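Serine/threonine-protein kinase Tel1 (Chaetomium thermophilum, PDB 6SKY) probably phosphorylates serine or threonine in [ST]-Q sites of its substrates, using ATP, to activate checkpoint signalling when DNA is damaged. Local coordinates at residues Glu2631-His2636 and Leu2825-Glu2830; Tyr2742-Ala2747 and Glu2814-Arg2819; Cys2820-Leu2825 and Leu2914-Thr2919. All coordinates share one frame; numbering follows the deposited sequence.

Contact 1: Glu2631-His2636 and Leu2825-Glu2830; sequences ELLKLH and LDALRE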
loop_
_atom_site.group_PDB
_atom_site.type_symbol
_atom_site.label_atom_id
_atom_site.label_comp_id
_atom_site.label_asym_id
_atom_site.label_seq_id
_atom_site.Cartn_x
_atom_site.Cartn_y
_atom_site.Cartn_z
ATOM N N GLU A 2631 -6.372 -0.180 26.961
ATOM C CA GLU A 2631 -5.920 1.205 26.932
ATOM C C GLU A 2631 -5.069 1.484 25.707
ATOM O O GLU A 2631 -5.088 2.601 25.184
ATOM C CB GLU A 2631 -5.134 1.538 28.194
ATOM C CG GLU A 2631 -5.984 1.780 29.409
ATOM C CD GLU A 2631 -6.702 3.108 29.351
ATOM O OE1 GLU A 2631 -6.330 3.948 28.508
ATOM O OE2 GLU A 2631 -7.640 3.316 30.150
ATOM N N LEU A 2632 -4.291 0.501 25.261
ATOM C CA LEU A 2632 -3.575 0.661 23.997
ATOM C C LEU A 2632 -4.528 0.913 22.845
ATOM O O LEU A 2632 -4.190 1.634 21.905
ATOM C CB LEU A 2632 -2.743 -0.574 23.679
ATOM C CG LEU A 2632 -1.535 -0.884 24.539
ATOM C CD1 LEU A 2632 -0.884 -2.118 24.000
ATOM C CD2 LEU A 2632 -0.597 0.273 24.516
ATOM N N LEU A 2633 -5.705 0.300 22.881
ATOM C CA LEU A 2633 -6.641 0.467 21.769
ATOM C C LEU A 2633 -7.085 1.911 21.548
ATOM O O LEU A 2633 -7.580 2.226 20.466
ATOM C CB LEU A 2633 -7.884 -0.392 21.968
ATOM C CG LEU A 2633 -7.786 -1.883 21.698
ATOM C CD1 LEU A 2633 -9.173 -2.466 21.716
ATOM C CD2 LEU A 2633 -7.114 -2.129 20.382
ATOM N N LYS A 2634 -6.936 2.793 22.531
ATOM C CA LYS A 2634 -7.436 4.161 22.417
ATOM C C LYS A 2634 -6.543 5.078 21.600
ATOM O O LYS A 2634 -6.877 6.254 21.450
ATOM C CB LYS A 2634 -7.605 4.793 23.795
ATOM C CG LYS A 2634 -8.658 4.176 24.653
ATOM C CD LYS A 2634 -8.910 5.051 25.849
ATOM C CE LYS A 2634 -9.894 4.416 26.803
ATOM N NZ LYS A 2634 -9.285 3.311 27.585
ATOM N N LEU A 2635 -5.420 4.596 21.089
ATOM C CA LEU A 2635 -4.453 5.444 20.412
ATOM C C LEU A 2635 -4.603 5.422 18.904
ATOM O O LEU A 2635 -3.769 5.997 18.204
ATOM C CB LEU A 2635 -3.037 5.021 20.789
ATOM C CG LEU A 2635 -2.736 4.927 22.277
ATOM C CD1 LEU A 2635 -1.411 4.243 22.489
ATOM C CD2 LEU A 2635 -2.729 6.301 22.892
ATOM N N HIS A 2636 -5.637 4.775 18.384
ATOM C CA HIS A 2636 -5.816 4.614 16.953
ATOM C C HIS A 2636 -7.163 5.167 16.533
ATOM O O HIS A 2636 -8.141 5.080 17.267
ATOM C CB HIS A 2636 -5.692 3.157 16.564
ATOM C CG HIS A 2636 -4.360 2.573 16.898
ATOM N ND1 HIS A 2636 -3.363 2.416 15.965
ATOM C CD2 HIS A 2636 -3.848 2.140 18.072
ATOM C CE1 HIS A 2636 -2.299 1.895 16.545
ATOM N NE2 HIS A 2636 -2.567 1.719 17.823
ATOM N N LEU A 2825 -8.109 -6.050 15.401
ATOM C CA LEU A 2825 -6.898 -6.811 15.121
ATOM C C LEU A 2825 -5.856 -5.958 14.421
ATOM O O LEU A 2825 -4.658 -6.093 14.683
ATOM C CB LEU A 2825 -7.230 -8.034 14.283
ATOM C CG LEU A 2825 -6.041 -8.922 13.963
ATOM C CD1 LEU A 2825 -5.475 -9.494 15.230
ATOM C CD2 LEU A 2825 -6.449 -10.015 13.020
ATOM N N ASP A 2826 -6.287 -5.066 13.537
ATOM C CA ASP A 2826 -5.353 -4.186 12.862
ATOM C C ASP A 2826 -4.683 -3.236 13.837
ATOM O O ASP A 2826 -3.488 -2.965 13.715
ATOM C CB ASP A 2826 -6.083 -3.410 11.779
ATOM C CG ASP A 2826 -5.148 -2.697 10.853
ATOM O OD1 ASP A 2826 -3.938 -3.003 10.877
ATOM O OD2 ASP A 2826 -5.619 -1.826 10.096
ATOM N N ALA A 2827 -5.429 -2.712 14.808
ATOM C CA ALA A 2827 -4.808 -1.861 15.815
ATOM C C ALA A 2827 -3.922 -2.655 16.759
ATOM O O ALA A 2827 -2.955 -2.115 17.292
ATOM C CB ALA A 2827 -5.871 -1.115 16.608
ATOM N N LEU A 2828 -4.236 -3.925 16.992
ATOM C CA LEU A 2828 -3.422 -4.721 17.902
ATOM C C LEU A 2828 -2.086 -5.078 17.284
ATOM O O LEU A 2828 -1.056 -5.010 17.955
ATOM C CB LEU A 2828 -4.154 -5.992 18.316
ATOM C CG LEU A 2828 -5.167 -5.889 19.445
ATOM C CD1 LEU A 2828 -5.693 -7.250 19.797
ATOM C CD2 LEU A 2828 -4.544 -5.233 20.642
ATOM N N ARG A 2829 -2.071 -5.483 16.021
ATOM C CA ARG A 2829 -0.784 -5.832 15.438
ATOM C C ARG A 2829 0.029 -4.613 15.030
ATOM O O ARG A 2829 1.156 -4.776 14.569
ATOM C CB ARG A 2829 -0.958 -6.777 14.247
ATOM C CG ARG A 2829 -1.930 -6.325 13.234
ATOM C CD ARG A 2829 -1.680 -6.957 11.895
ATOM N NE ARG A 2829 -2.041 -8.362 11.838
ATOM C CZ ARG A 2829 -2.129 -9.042 10.703
ATOM N NH1 ARG A 2829 -2.457 -10.321 10.714
ATOM N NH2 ARG A 2829 -1.889 -8.433 9.559
ATOM N N GLU A 2830 -0.498 -3.409 15.203
ATOM C CA GLU A 2830 0.286 -2.188 15.101
ATOM C C GLU A 2830 0.786 -1.704 16.449
ATOM O O GLU A 2830 1.392 -0.637 16.523
ATOM C CB GLU A 2830 -0.532 -1.088 14.432
ATOM C CG GLU A 2830 -0.467 -1.137 12.926
ATOM C CD GLU A 2830 -1.716 -0.603 12.262
ATOM O OE1 GLU A 2830 -2.480 0.131 12.922
ATOM O OE2 GLU A 2830 -1.938 -0.925 11.075
#

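Contact 2: Tyr2742-Ala2747 and Glu2814-Arg2819; sequences YTRTTA and EGVFRR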
loop_
_atom_site.group_PDB
_atom_site.type_symbol
_atom_site.label_atom_id
_atom_site.label_comp_id
_atom_site.label_asym_id
_atom_site.label_seq_id
_atom_site.Cartn_x
_atom_site.Cartn_y
_atom_site.Cartn_z
ATOM N N TYR A 2742 -23.592 -4.179 22.021
ATOM C CA TYR A 2742 -23.350 -5.607 22.185
ATOM C C TYR A 2742 -22.395 -6.136 21.125
ATOM O O TYR A 2742 -21.413 -6.813 21.443
ATOM C CB TYR A 2742 -24.680 -6.345 22.142
ATOM C CG TYR A 2742 -24.588 -7.838 22.040
ATOM C CD1 TYR A 2742 -24.676 -8.466 20.822
ATOM C CD2 TYR A 2742 -24.439 -8.618 23.158
ATOM C CE1 TYR A 2742 -24.595 -9.802 20.718
ATOM C CE2 TYR A 2742 -24.362 -9.959 23.057
ATOM C CZ TYR A 2742 -24.445 -10.546 21.832
ATOM O OH TYR A 2742 -24.370 -11.903 21.717
ATOM N N THR A 2743 -22.670 -5.839 19.854
ATOM C CA THR A 2743 -21.833 -6.372 18.784
ATOM C C THR A 2743 -20.403 -5.855 18.874
ATOM O O THR A 2743 -19.449 -6.613 18.681
ATOM C CB THR A 2743 -22.435 -6.030 17.429
ATOM O OG1 THR A 2743 -23.828 -6.329 17.436
ATOM C CG2 THR A 2743 -21.797 -6.840 16.365
ATOM N N ARG A 2744 -20.229 -4.576 19.193
ATOM C CA ARG A 2744 -18.889 -4.011 19.256
ATOM C C ARG A 2744 -18.085 -4.560 20.422
ATOM O O ARG A 2744 -16.901 -4.873 20.266
ATOM C CB ARG A 2744 -18.967 -2.500 19.358
ATOM C CG ARG A 2744 -19.218 -1.807 18.071
ATOM C CD ARG A 2744 -19.421 -0.362 18.335
ATOM N NE ARG A 2744 -19.632 0.393 17.116
ATOM C CZ ARG A 2744 -19.909 1.686 17.099
ATOM N NH1 ARG A 2744 -20.081 2.313 15.954
ATOM N NH2 ARG A 2744 -20.012 2.350 18.233
ATOM N N THR A 2745 -18.681 -4.648 21.609
ATOM C CA THR A 2745 -17.931 -5.188 22.735
ATOM C C THR A 2745 -17.627 -6.664 22.551
ATOM O O THR A 2745 -16.552 -7.122 22.952
ATOM C CB THR A 2745 -18.679 -4.948 24.034
ATOM O OG1 THR A 2745 -20.031 -5.360 23.886
ATOM C CG2 THR A 2745 -18.667 -3.500 24.363
ATOM N N THR A 2746 -18.523 -7.414 21.909
ATOM C CA THR A 2746 -18.226 -8.807 21.605
ATOM C C THR A 2746 -17.068 -8.929 20.630
ATOM O O THR A 2746 -16.198 -9.780 20.803
ATOM C CB THR A 2746 -19.470 -9.486 21.056
ATOM O OG1 THR A 2746 -20.540 -9.290 21.974
ATOM C CG2 THR A 2746 -19.251 -10.947 20.900
ATOM N N ALA A 2747 -17.025 -8.076 19.610
ATOM C CA ALA A 2747 -15.924 -8.118 18.656
ATOM C C ALA A 2747 -14.594 -7.798 19.322
ATOM O O ALA A 2747 -13.585 -8.479 19.090
ATOM C CB ALA A 2747 -16.193 -7.148 17.515
ATOM N N GLU A 2814 -21.570 -10.645 9.327
ATOM C CA GLU A 2814 -21.158 -9.594 8.418
ATOM C C GLU A 2814 -21.574 -8.235 8.952
ATOM O O GLU A 2814 -22.530 -8.107 9.712
ATOM C CB GLU A 2814 -21.784 -9.819 7.057
ATOM C CG GLU A 2814 -22.118 -11.250 6.801
ATOM C CD GLU A 2814 -20.907 -12.045 6.414
ATOM O OE1 GLU A 2814 -19.916 -11.425 5.981
ATOM O OE2 GLU A 2814 -20.940 -13.288 6.536
ATOM N N GLY A 2815 -20.856 -7.209 8.541
ATOM C CA GLY A 2815 -21.240 -5.881 8.947
ATOM C C GLY A 2815 -20.471 -5.391 10.143
ATOM O O GLY A 2815 -19.261 -5.233 10.065
ATOM N N VAL A 2816 -21.153 -5.171 11.263
ATOM C CA VAL A 2816 -20.509 -4.539 12.405
ATOM C C VAL A 2816 -19.493 -5.474 13.044
ATOM O O VAL A 2816 -18.391 -5.054 13.403
ATOM C CB VAL A 2816 -21.569 -4.070 13.413
ATOM C CG1 VAL A 2816 -20.923 -3.450 14.618
ATOM C CG2 VAL A 2816 -22.491 -3.091 12.768
ATOM N N PHE A 2817 -19.831 -6.752 13.185
ATOM C CA PHE A 2817 -18.951 -7.662 13.907
ATOM C C PHE A 2817 -17.649 -7.884 13.157
ATOM O O PHE A 2817 -16.568 -7.793 13.739
ATOM C CB PHE A 2817 -19.648 -8.993 14.162
ATOM C CG PHE A 2817 -18.789 -9.991 14.864
ATOM C CD1 PHE A 2817 -18.506 -9.857 16.200
ATOM C CD2 PHE A 2817 -18.255 -11.059 14.188
ATOM C CE1 PHE A 2817 -17.717 -10.760 16.839
ATOM C CE2 PHE A 2817 -17.465 -11.959 14.829
ATOM C CZ PHE A 2817 -17.197 -11.808 16.155
ATOM N N ARG A 2818 -17.729 -8.178 11.865
ATOM C CA ARG A 2818 -16.527 -8.483 11.105
ATOM C C ARG A 2818 -15.654 -7.250 10.918
ATOM O O ARG A 2818 -14.426 -7.331 11.022
ATOM C CB ARG A 2818 -16.921 -9.081 9.768
ATOM C CG ARG A 2818 -15.852 -9.886 9.129
ATOM C CD ARG A 2818 -16.350 -10.523 7.870
ATOM N NE ARG A 2818 -17.304 -11.586 8.143
ATOM C CZ ARG A 2818 -16.992 -12.872 8.171
ATOM N NH1 ARG A 2818 -17.922 -13.770 8.425
ATOM N NH2 ARG A 2818 -15.752 -13.255 7.942
ATOM N N ARG A 2819 -16.266 -6.094 10.676
ATOM C CA ARG A 2819 -15.493 -4.868 10.543
ATOM C C ARG A 2819 -14.830 -4.486 11.854
ATOM O O ARG A 2819 -13.696 -4.007 11.859
ATOM C CB ARG A 2819 -16.378 -3.733 10.051
ATOM C CG ARG A 2819 -16.938 -3.934 8.677
ATOM C CD ARG A 2819 -16.315 -3.014 7.688
ATOM N NE ARG A 2819 -16.578 -1.621 8.000
ATOM C CZ ARG A 2819 -15.972 -0.608 7.398
ATOM N NH1 ARG A 2819 -16.259 0.636 7.737
ATOM N NH2 ARG A 2819 -15.074 -0.845 6.463
#

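Contact 3: Cys2820-Leu2825 and Leu2914-Thr2919; sequences CCEFTL and LSVMAT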
loop_
_atom_site.group_PDB
_atom_site.type_symbol
_atom_site.label_atom_id
_atom_site.label_comp_id
_atom_site.label_asym_id
_atom_site.label_seq_id
_atom_site.Cartn_x
_atom_site.Cartn_y
_atom_site.Cartn_z
ATOM N N CYS A 2820 -15.509 -4.693 12.978
ATOM C CA CYS A 2820 -14.905 -4.333 14.251
ATOM C C CYS A 2820 -13.833 -5.322 14.670
ATOM O O CYS A 2820 -12.847 -4.923 15.290
ATOM C CB CYS A 2820 -15.979 -4.212 15.325
ATOM S SG CYS A 2820 -16.977 -2.739 15.158
ATOM N N CYS A 2821 -13.992 -6.598 14.327
ATOM C CA CYS A 2821 -12.906 -7.555 14.491
ATOM C C CYS A 2821 -11.681 -7.132 13.700
ATOM O O CYS A 2821 -10.558 -7.190 14.206
ATOM C CB CYS A 2821 -13.360 -8.943 14.053
ATOM S SG CYS A 2821 -14.343 -9.842 15.219
ATOM N N GLU A 2822 -11.875 -6.684 12.460
ATOM C CA GLU A 2822 -10.741 -6.280 11.636
ATOM C C GLU A 2822 -10.077 -5.017 12.160
ATOM O O GLU A 2822 -8.850 -4.928 12.172
ATOM C CB GLU A 2822 -11.182 -6.097 10.190
ATOM C CG GLU A 2822 -11.366 -7.400 9.458
ATOM C CD GLU A 2822 -12.189 -7.257 8.201
ATOM O OE1 GLU A 2822 -12.452 -6.114 7.787
ATOM O OE2 GLU A 2822 -12.586 -8.291 7.628
ATOM N N PHE A 2823 -10.856 -4.031 12.602
ATOM C CA PHE A 2823 -10.259 -2.826 13.172
ATOM C C PHE A 2823 -9.497 -3.132 14.452
ATOM O O PHE A 2823 -8.393 -2.622 14.660
ATOM C CB PHE A 2823 -11.329 -1.776 13.448
ATOM C CG PHE A 2823 -11.938 -1.198 12.223
ATOM C CD1 PHE A 2823 -11.161 -0.860 11.144
ATOM C CD2 PHE A 2823 -13.295 -0.996 12.146
ATOM C CE1 PHE A 2823 -11.727 -0.335 10.014
ATOM C CE2 PHE A 2823 -13.859 -0.475 11.014
ATOM C CZ PHE A 2823 -13.073 -0.145 9.952
ATOM N N THR A 2824 -10.071 -3.960 15.326
ATOM C CA THR A 2824 -9.385 -4.326 16.557
ATOM C C THR A 2824 -8.075 -5.034 16.262
ATOM O O THR A 2824 -7.034 -4.682 16.818
ATOM C CB THR A 2824 -10.278 -5.216 17.416
ATOM O OG1 THR A 2824 -11.563 -4.618 17.554
ATOM C CG2 THR A 2824 -9.683 -5.397 18.778
ATOM N N LEU A 2825 -8.109 -6.050 15.401
ATOM C CA LEU A 2825 -6.898 -6.811 15.121
ATOM C C LEU A 2825 -5.856 -5.958 14.421
ATOM O O LEU A 2825 -4.658 -6.093 14.683
ATOM C CB LEU A 2825 -7.230 -8.034 14.283
ATOM C CG LEU A 2825 -6.041 -8.922 13.963
ATOM C CD1 LEU A 2825 -5.475 -9.494 15.230
ATOM C CD2 LEU A 2825 -6.449 -10.015 13.020
ATOM N N LEU A 2914 -0.137 -12.668 7.077
ATOM C CA LEU A 2914 -1.442 -12.637 6.442
ATOM C C LEU A 2914 -2.063 -11.256 6.577
ATOM O O LEU A 2914 -1.631 -10.425 7.373
ATOM C CB LEU A 2914 -2.377 -13.664 7.059
ATOM C CG LEU A 2914 -2.473 -15.061 6.478
ATOM C CD1 LEU A 2914 -1.210 -15.815 6.767
ATOM C CD2 LEU A 2914 -3.661 -15.757 7.087
ATOM N N SER A 2915 -3.100 -11.010 5.790
ATOM C CA SER A 2915 -3.833 -9.773 5.953
ATOM C C SER A 2915 -4.827 -9.910 7.098
ATOM O O SER A 2915 -5.086 -11.001 7.604
ATOM C CB SER A 2915 -4.541 -9.390 4.661
ATOM O OG SER A 2915 -5.370 -10.437 4.208
ATOM N N VAL A 2916 -5.372 -8.776 7.526
ATOM C CA VAL A 2916 -6.336 -8.810 8.615
ATOM C C VAL A 2916 -7.627 -9.469 8.157
ATOM O O VAL A 2916 -8.253 -10.220 8.909
ATOM C CB VAL A 2916 -6.578 -7.394 9.159
ATOM C CG1 VAL A 2916 -7.439 -7.459 10.361
ATOM C CG2 VAL A 2916 -5.286 -6.757 9.523
ATOM N N MET A 2917 -8.033 -9.218 6.915
ATOM C CA MET A 2917 -9.241 -9.833 6.378
ATOM C C MET A 2917 -9.144 -11.350 6.393
ATOM O O MET A 2917 -10.064 -12.035 6.847
ATOM C CB MET A 2917 -9.489 -9.333 4.960
ATOM C CG MET A 2917 -10.755 -9.877 4.336
ATOM S SD MET A 2917 -10.763 -9.911 2.536
ATOM C CE MET A 2917 -9.466 -11.092 2.210
ATOM N N ALA A 2918 -8.037 -11.897 5.897
ATOM C CA ALA A 2918 -7.885 -13.343 5.832
ATOM C C ALA A 2918 -7.794 -13.959 7.219
ATOM O O ALA A 2918 -8.348 -15.036 7.467
ATOM C CB ALA A 2918 -6.651 -13.694 5.015
ATOM N N THR A 2919 -7.105 -13.286 8.138
ATOM C CA THR A 2919 -6.993 -13.784 9.503
ATOM C C THR A 2919 -8.351 -13.843 10.181
ATOM O O THR A 2919 -8.702 -14.848 10.806
ATOM C CB THR A 2919 -6.046 -12.901 10.299
ATOM O OG1 THR A 2919 -4.857 -12.682 9.540
ATOM C CG2 THR A 2919 -5.686 -13.569 11.586
#

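Contact 1: Glu2631-His2636 and Leu2825-Glu2830
The backbones come closest where segment 2631-2636 passes the last turn of helix 2816-2828, with the CA atoms of Leu2633 and Ala2827 6.7 Å apart. Ala2827 is the middle of the contact. Its CB sits over one face of the His2636 imidazole, 4.2 Å from the ring centroid and 19° off the ring normal, displaced toward the rim near CG: a CH-pi contact. Beside it, Leu2633 lends only its CD2 branch, which meets both Ala2827 CB at 4.1 Å and, in an oblique crossing, the CD2 of Leu2828 at 4.0 Å. The ring of His2636 is further held in rotation by its polar end, since NE2 is hydrogen-bonded to OE2 of Glu2831, just beyond the second segment. Glu2830 approaches the same ring obliquely, its OE1 3.9 Å from His2636 ND1 and not hydrogen-bonded; with two carboxylates this close, the imidazole would probably be drawn toward its protonated form. In the kinase domain the contact joins the C-terminal side of N-lobe helix 2616-2632, which follows strand 2604-2611, to C-lobe helix 2816-2828. Helix 2832-2843 packs against Leu2632 and Leu2828, while helix 2732-2755 reaches Leu2828 through Val2755.

Contact 2: Tyr2742-Ala2747 and Glu2814-Arg2819
Phe2817 has CG anti to its backbone N (chi1 178°), which carries the ring from the flank of helix 2816-2828 across to helix 2732-2755, both in the helical C-lobe of the kinase domain. Thr2743, with chi1 -47°, turns OG1 back beside its own backbone N and sends the methyl CG2 out to the other helix; Val2816 likewise extends CG1, anti to its N. The threonine methyl lodges between the two residues, 3.8 Å from Phe2817 CB and 3.9 Å from Val2816 CG1. One helical turn on, CD1 of Phe2817 lies 3.8 Å from Ala2747 CB, and its CE1 comes 3.7 Å from Ala2747 CA, so that the ring rests against the backbone as well as the alanine methyl. The carbonyl O of Thr2743 lies at the ring edge, near its plane. Alongside, the aliphatic CG of Arg2744 meets Val2816 CG1 obliquely. An alanine in place of Phe2817 would probably loosen the seat of Ala2747, because the ring atoms that meet its CA and CB would be gone. Met2808 and Ile2924 pack on the same phenylalanine. No hydrogen bond crosses between the segments: the hydroxyl of Thr2743 is bonded to Arg2739 O, and that of Thr2746 donates to Tyr2742 O at 2.7 Å. With these hydroxyls bonded inside their own helix, the two segments meet chiefly through methyls and the phenyl ring, a union that rests on apolar packing.

Contact 3: Cys2820-Leu2825 and Leu2914-Thr2919
Val2916, in the first turn of the FATC helix 2916-2927, packs in a helix-to-helix contact against helix 2816-2828 of the kinase domain. Its CG1, anti to the backbone N (chi1 -174°), does the touching. This one methyl lies 3.4 Å from Glu2822 O and 3.8 Å from Leu2825 CD2, and also meets the CB and CG of Glu2822, so it sits over the backbone between two side chains spaced almost one turn apart. Leu2825 and Val2916 slide past each other in opposite directions. The same CD2 of Leu2825 goes on to Thr2919 CG2 at 3.9 Å, the two side chains crossing at about a right angle. Glu2822 runs extended beyond CG alongside Met2917, pointing the same way, and its OE2 comes 3.9 Å from Met2917 CA. That places a carboxylate near the N-terminal end of the FATC helix, where the helix dipole would be expected to favour its charged form.

In the next shell, Ser2915 is the N-cap of this helix, its OG accepting a weak capping bond from Ala2918 N. Val2920 adds to the apolar side by packing on Cys2821, Glu2822 and Leu2825. Met2917 packs on Met2220, and Ala2918 on Arg2260, of the second subunit, so the start of the FATC helix is part of the dimer interface. The rotamer that turns the methyl of Thr2919 toward Leu2825 is consistent with being held by its own hydroxyl: OG1 donates to Ser2915 O at 2.6 Å, 28° out of the carbonyl plane, on an oxygen that also accepts from Thr2919 N.

From the N terminus, the chain leaves 2631-2636, runs on through helix 2732-2755, and returns as helix 2816-2828, which serves all three contacts in turn. Contact 2 closes first, when 2814-2819 meets 2742-2747, and is nested inside the longer loop that contact 1 closes at 2825-2830. Contact 3 opens after contact 2 has closed, on 2820-2825, and closes only at 2914-2919; it crosses contact 1, with which it shares Leu2825. Ala2747 CB packs on Cys2820 CB at 3.7 Å, joining contacts 2 and 3, while Arg2829 NH2 probably hydrogen-bonds Leu2914 O between contacts 1 and 3. One helix thus ties two kinase-domain elements to the FATC helix.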